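Local coordinates for protein malate dehydrogenase (Plasmodium falciparum, PDB 6Y91) that probably interconverts malate and oxaloacetate, or the related pair lactate and pyruvate, using NAD as the redox cofactor, at residues V169-H174 against G269-I274. Numbering follows the deposited sequence.
Sequences VILGGH and GSTAKI. With NAD (nicotinamide-adenine-dinucleotide), chain E.
G172 and G269, the closest CA pair at 4.4 Å, meet where strands 169-172 and 270-274 run 116° apart, with a single backbone bond from G172 N to G269 O at 2.9 Å. The donor lies above the carbonyl plane, 47° out of it and off the lone-pair direction, although the N-H···O angle of 155° is fairly straight. G269 O also accepts a hydrogen bond from Y294 OH, so two donors grip it; Y294 OH pairs with S270 OG too. The other contacts across the segments are van der Waals, made chiefly by the side chains of V169, L171 and T271. L171 CD2 rests on the backbone of 270-271, 3.8 Å from T271 N and 3.9 Å from S270 CA. The V169 and T271 side chains cross at about a right angle, V169 CG1 lying 3.9 Å from T271 CG2. T271 CG2 stands anti to its own carbonyl carbon, which turns the methyl to V169 and L171 while OG1 bonds to V282 O and Y261 OH. The join links two antiparallel sheets of the C-terminal domain of the LDH/MDH fold. Just past it, NAD O7N sits over one face of the poorly ordered ring of H174, the predicted proton acceptor, with NE2 nearest at 2.8 Å; ND1 bonds to D147, the His-Asp pair characteristic of this family's active site.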
ATOM      1  N   VAL A 169      14.765  10.779 -20.196  1.00 38.33           N
ATOM      2  CA  VAL A 169      15.071  12.169 -19.889  1.00 43.11           C
ATOM      3  C   VAL A 169      14.313  13.068 -20.853  1.00 46.25           C
ATOM      4  O   VAL A 169      14.422  12.911 -22.075  1.00 45.23           O
ATOM      5  CB  VAL A 169      16.581  12.436 -19.984  1.00 49.83           C
ATOM      6  CG1 VAL A 169      16.844  13.933 -20.014  1.00 43.51           C
ATOM      7  CG2 VAL A 169      17.289  11.789 -18.820  1.00 56.94           C
ATOM      8  N   ILE A 170      13.531  13.998 -20.316  1.00 42.15           N
ATOM      9  CA  ILE A 170      12.946  15.069 -21.112  1.00 30.48           C
ATOM     10  C   ILE A 170      13.360  16.400 -20.493  1.00 25.22           C
ATOM     11  O   ILE A 170      12.905  16.759 -19.398  1.00 34.83           O
ATOM     12  CB  ILE A 170      11.424  14.945 -21.194  1.00 31.83           C
ATOM     13  CG1 ILE A 170      11.042  13.739 -22.050  1.00 35.40           C
ATOM     14  CG2 ILE A 170      10.826  16.213 -21.785  1.00 43.04           C
ATOM     15  CD1 ILE A 170       9.558  13.501 -22.161  1.00 33.67           C
ATOM     16  N   LEU A 171      14.204  17.138 -21.205  1.00 35.70           N
ATOM     17  CA  LEU A 171      14.646  18.461 -20.793  1.00 43.81           C
ATOM     18  C   LEU A 171      13.695  19.530 -21.317  1.00 46.75           C
ATOM     19  O   LEU A 171      12.974  19.334 -22.299  1.00 48.53           O
ATOM     20  CB  LEU A 171      16.066  18.742 -21.293  1.00 42.21           C
ATOM     21  CG  LEU A 171      17.174  17.774 -20.871  1.00 39.69           C
ATOM     22  CD1 LEU A 171      18.432  18.018 -21.689  1.00 27.69           C
ATOM     23  CD2 LEU A 171      17.468  17.900 -19.385  1.00 43.32           C
ATOM     24  N   GLY A 172      13.703  20.671 -20.647  1.00 48.86           N
ATOM     25  CA  GLY A 172      13.164  21.884 -21.224  1.00 54.17           C
ATOM     26  C   GLY A 172      11.776  22.227 -20.731  1.00 51.51           C
ATOM     27  O   GLY A 172      11.227  21.626 -19.801  1.00 47.96           O
ATOM     28  N   GLY A 173      11.205  23.229 -21.394  1.00 62.84           N
ATOM     29  CA  GLY A 173       9.930  23.767 -20.960  1.00 61.71           C
ATOM     30  C   GLY A 173       8.802  22.758 -21.064  1.00 57.30           C
ATOM     31  O   GLY A 173       8.805  21.862 -21.908  1.00 43.28           O
ATOM     32  N   HIS A 174       7.821  22.915 -20.178  1.00 77.29           N
ATOM     33  CA  HIS A 174       6.598  22.121 -20.206  1.00 83.29           C
ATOM     34  C   HIS A 174       5.656  22.585 -21.310  1.00 85.29           C
ATOM     35  O   HIS A 174       4.557  23.059 -21.015  1.00 96.48           O
ATOM     36  CB  HIS A 174       5.883  22.216 -18.857  1.00 81.39           C
ATOM     37  CG  HIS A 174       4.745  21.256 -18.699  1.00 72.48           C
ATOM     38  ND1 HIS A 174       4.913  19.888 -18.744  1.00 69.13           N
ATOM     39  CD2 HIS A 174       3.423  21.466 -18.494  1.00 70.36           C
ATOM     40  CE1 HIS A 174       3.743  19.298 -18.573  1.00 70.08           C
ATOM     41  NE2 HIS A 174       2.822  20.233 -18.420  1.00 73.12           N
ATOM     42  N   GLY A 269      13.303  23.531 -16.856  1.00 38.68           N
ATOM     43  CA  GLY A 269      13.235  22.080 -16.809  1.00 41.80           C
ATOM     44  C   GLY A 269      14.539  21.373 -17.121  1.00 34.30           C
ATOM     45  O   GLY A 269      15.062  21.480 -18.235  1.00 29.58           O
ATOM     46  N   SER A 270      15.071  20.641 -16.142  1.00 25.10           N
ATOM     47  CA  SER A 270      16.359  19.976 -16.278  1.00 34.12           C
ATOM     48  C   SER A 270      16.360  18.711 -15.428  1.00 34.91           C
ATOM     49  O   SER A 270      15.415  18.436 -14.687  1.00 45.83           O
ATOM     50  CB  SER A 270      17.501  20.911 -15.874  1.00 46.18           C
ATOM     51  OG  SER A 270      18.721  20.500 -16.462  1.00 45.65           O
ATOM     52  N   THR A 271      17.444  17.942 -15.538  1.00 46.31           N
ATOM     53  CA  THR A 271      17.649  16.767 -14.700  1.00 40.43           C
ATOM     54  C   THR A 271      18.105  17.182 -13.305  1.00 35.81           C
ATOM     55  O   THR A 271      18.954  18.065 -13.154  1.00 30.81           O
ATOM     56  CB  THR A 271      18.687  15.836 -15.330  1.00 35.37           C
ATOM     57  OG1 THR A 271      19.813  16.603 -15.779  1.00 30.03           O
ATOM     58  CG2 THR A 271      18.085  15.084 -16.513  1.00 27.89           C
ATOM     59  N   ALA A 272      17.542  16.537 -12.284  1.00 25.51           N
ATOM     60  CA  ALA A 272      17.861  16.907 -10.912  1.00 23.84           C
ATOM     61  C   ALA A 272      17.642  15.739  -9.958  1.00 25.12           C
ATOM     62  O   ALA A 272      16.810  14.859 -10.201  1.00 16.40           O
ATOM     63  CB  ALA A 272      17.030  18.113 -10.456  1.00 18.40           C
ATOM     64  N   LYS A 273      18.410  15.749  -8.867  1.00 32.52           N
ATOM     65  CA  LYS A 273      18.147  14.916  -7.699  1.00 47.91           C
ATOM     66  C   LYS A 273      17.361  15.719  -6.671  1.00 57.44           C
ATOM     67  O   LYS A 273      17.656  16.893  -6.428  1.00 58.36           O
ATOM     68  CB  LYS A 273      19.446  14.459  -7.040  1.00 52.40           C
ATOM     69  CG  LYS A 273      20.150  13.265  -7.630  1.00 50.55           C
ATOM     70  CD  LYS A 273      21.521  13.163  -6.980  1.00 50.40           C
ATOM     71  CE  LYS A 273      22.494  12.397  -7.836  1.00 63.98           C
ATOM     72  NZ  LYS A 273      23.920  12.732  -7.546  1.00 61.20           N
ATOM     73  N   ILE A 274      16.362  15.085  -6.059  1.00 61.48           N
ATOM     74  CA  ILE A 274      15.641  15.668  -4.933  1.00 47.42           C
ATOM     75  C   ILE A 274      15.981  14.882  -3.673  1.00 35.86           C
ATOM     76  O   ILE A 274      15.982  13.646  -3.683  1.00 36.22           O
ATOM     77  CB  ILE A 274      14.121  15.694  -5.180  1.00 35.78           C
ATOM     78  CG1 ILE A 274      13.803  16.507  -6.438  1.00 24.03           C
ATOM     79  CG2 ILE A 274      13.399  16.288  -3.981  1.00 34.70           C
ATOM     80  CD1 ILE A 274      12.327  16.572  -6.761  1.00 19.29           C
TER
HETATM   81  PA  NAD E 401      -8.137  25.045 -10.274  1.00 44.37           P
HETATM   82  O1A NAD E 401      -9.102  23.971 -10.417  1.00 31.52           O
HETATM   83  O2A NAD E 401      -8.842  26.170 -10.848  1.00 55.11           O
HETATM   84  O5B NAD E 401      -7.738  25.309  -8.718  1.00 48.41           O
HETATM   85  C5B NAD E 401      -6.952  26.453  -8.468  1.00 52.07           C
HETATM   86  C4B NAD E 401      -7.388  27.109  -7.227  1.00 47.74           C
HETATM   87  O4B NAD E 401      -6.549  28.319  -6.990  1.00 58.29           O
HETATM   88  C3B NAD E 401      -8.810  27.561  -7.363  1.00 36.28           C
HETATM   89  O3B NAD E 401      -9.636  26.844  -6.381  1.00 20.75           O
HETATM   90  C2B NAD E 401      -8.831  28.984  -7.098  1.00 45.41           C
HETATM   91  O2B NAD E 401      -9.962  29.306  -6.232  1.00 48.64           O
HETATM   92  C1B NAD E 401      -7.553  29.241  -6.375  1.00 57.49           C
HETATM   93  N9A NAD E 401      -7.099  30.595  -6.379  1.00 57.33           N
HETATM   94  C8A NAD E 401      -7.417  31.530  -7.267  1.00 53.17           C
HETATM   95  N7A NAD E 401      -6.888  32.533  -6.990  1.00 50.68           N
HETATM   96  C5A NAD E 401      -6.130  32.428  -5.870  1.00 51.17           C
HETATM   97  C6A NAD E 401      -5.281  33.332  -5.091  1.00 38.36           C
HETATM   98  N6A NAD E 401      -5.100  34.724  -5.482  1.00 35.43           N
HETATM   99  N1A NAD E 401      -4.610  32.818  -3.901  1.00 37.54           N
HETATM  100  C2A NAD E 401      -4.844  31.514  -3.615  1.00 47.94           C
HETATM  101  N3A NAD E 401      -5.575  30.742  -4.289  1.00 50.97           N
HETATM  102  C4A NAD E 401      -6.162  31.058  -5.267  1.00 55.59           C
HETATM  103  O3  NAD E 401      -6.743  24.738 -11.082  1.00 55.51           O
HETATM  104  PN  NAD E 401      -5.963  23.268 -11.144  1.00 51.94           P
HETATM  105  O1N NAD E 401      -5.767  22.677  -9.813  1.00 41.17           O
HETATM  106  O2N NAD E 401      -6.726  22.245 -11.856  1.00 44.74           O
HETATM  107  O5D NAD E 401      -4.470  23.561 -11.815  1.00 45.29           O
HETATM  108  C5D NAD E 401      -3.557  24.308 -11.020  1.00 45.35           C
HETATM  109  C4D NAD E 401      -2.455  24.893 -11.800  1.00 45.04           C
HETATM  110  O4D NAD E 401      -1.515  23.847 -12.319  1.00 37.84           O
HETATM  111  C3D NAD E 401      -3.114  25.532 -13.013  1.00 43.60           C
HETATM  112  O3D NAD E 401      -2.420  26.706 -13.470  1.00 28.45           O
HETATM  113  C2D NAD E 401      -2.989  24.522 -14.025  1.00 41.14           C
HETATM  114  O2D NAD E 401      -3.355  25.158 -15.247  1.00 30.92           O
HETATM  115  C1D NAD E 401      -1.529  24.076 -13.821  1.00 38.18           C
HETATM  116  N1N NAD E 401      -1.129  23.029 -14.469  1.00 48.09           N
HETATM  117  C2N NAD E 401       0.254  22.769 -14.419  1.00 48.47           C
HETATM  118  C3N NAD E 401       0.867  21.466 -15.077  1.00 39.65           C
HETATM  119  C7N NAD E 401       2.394  21.218 -14.969  1.00 47.13           C
HETATM  120  O7N NAD E 401       2.938  20.360 -15.590  1.00 56.15           O
HETATM  121  N7N NAD E 401       3.174  22.080 -14.065  1.00 43.07           N
HETATM  122  C4N NAD E 401       0.023  20.585 -15.716  1.00 44.33           C
HETATM  123  C5N NAD E 401      -1.364  20.777 -15.600  1.00 41.40           C
HETATM  124  C6N NAD E 401      -1.955  22.025 -14.861  1.00 46.03           C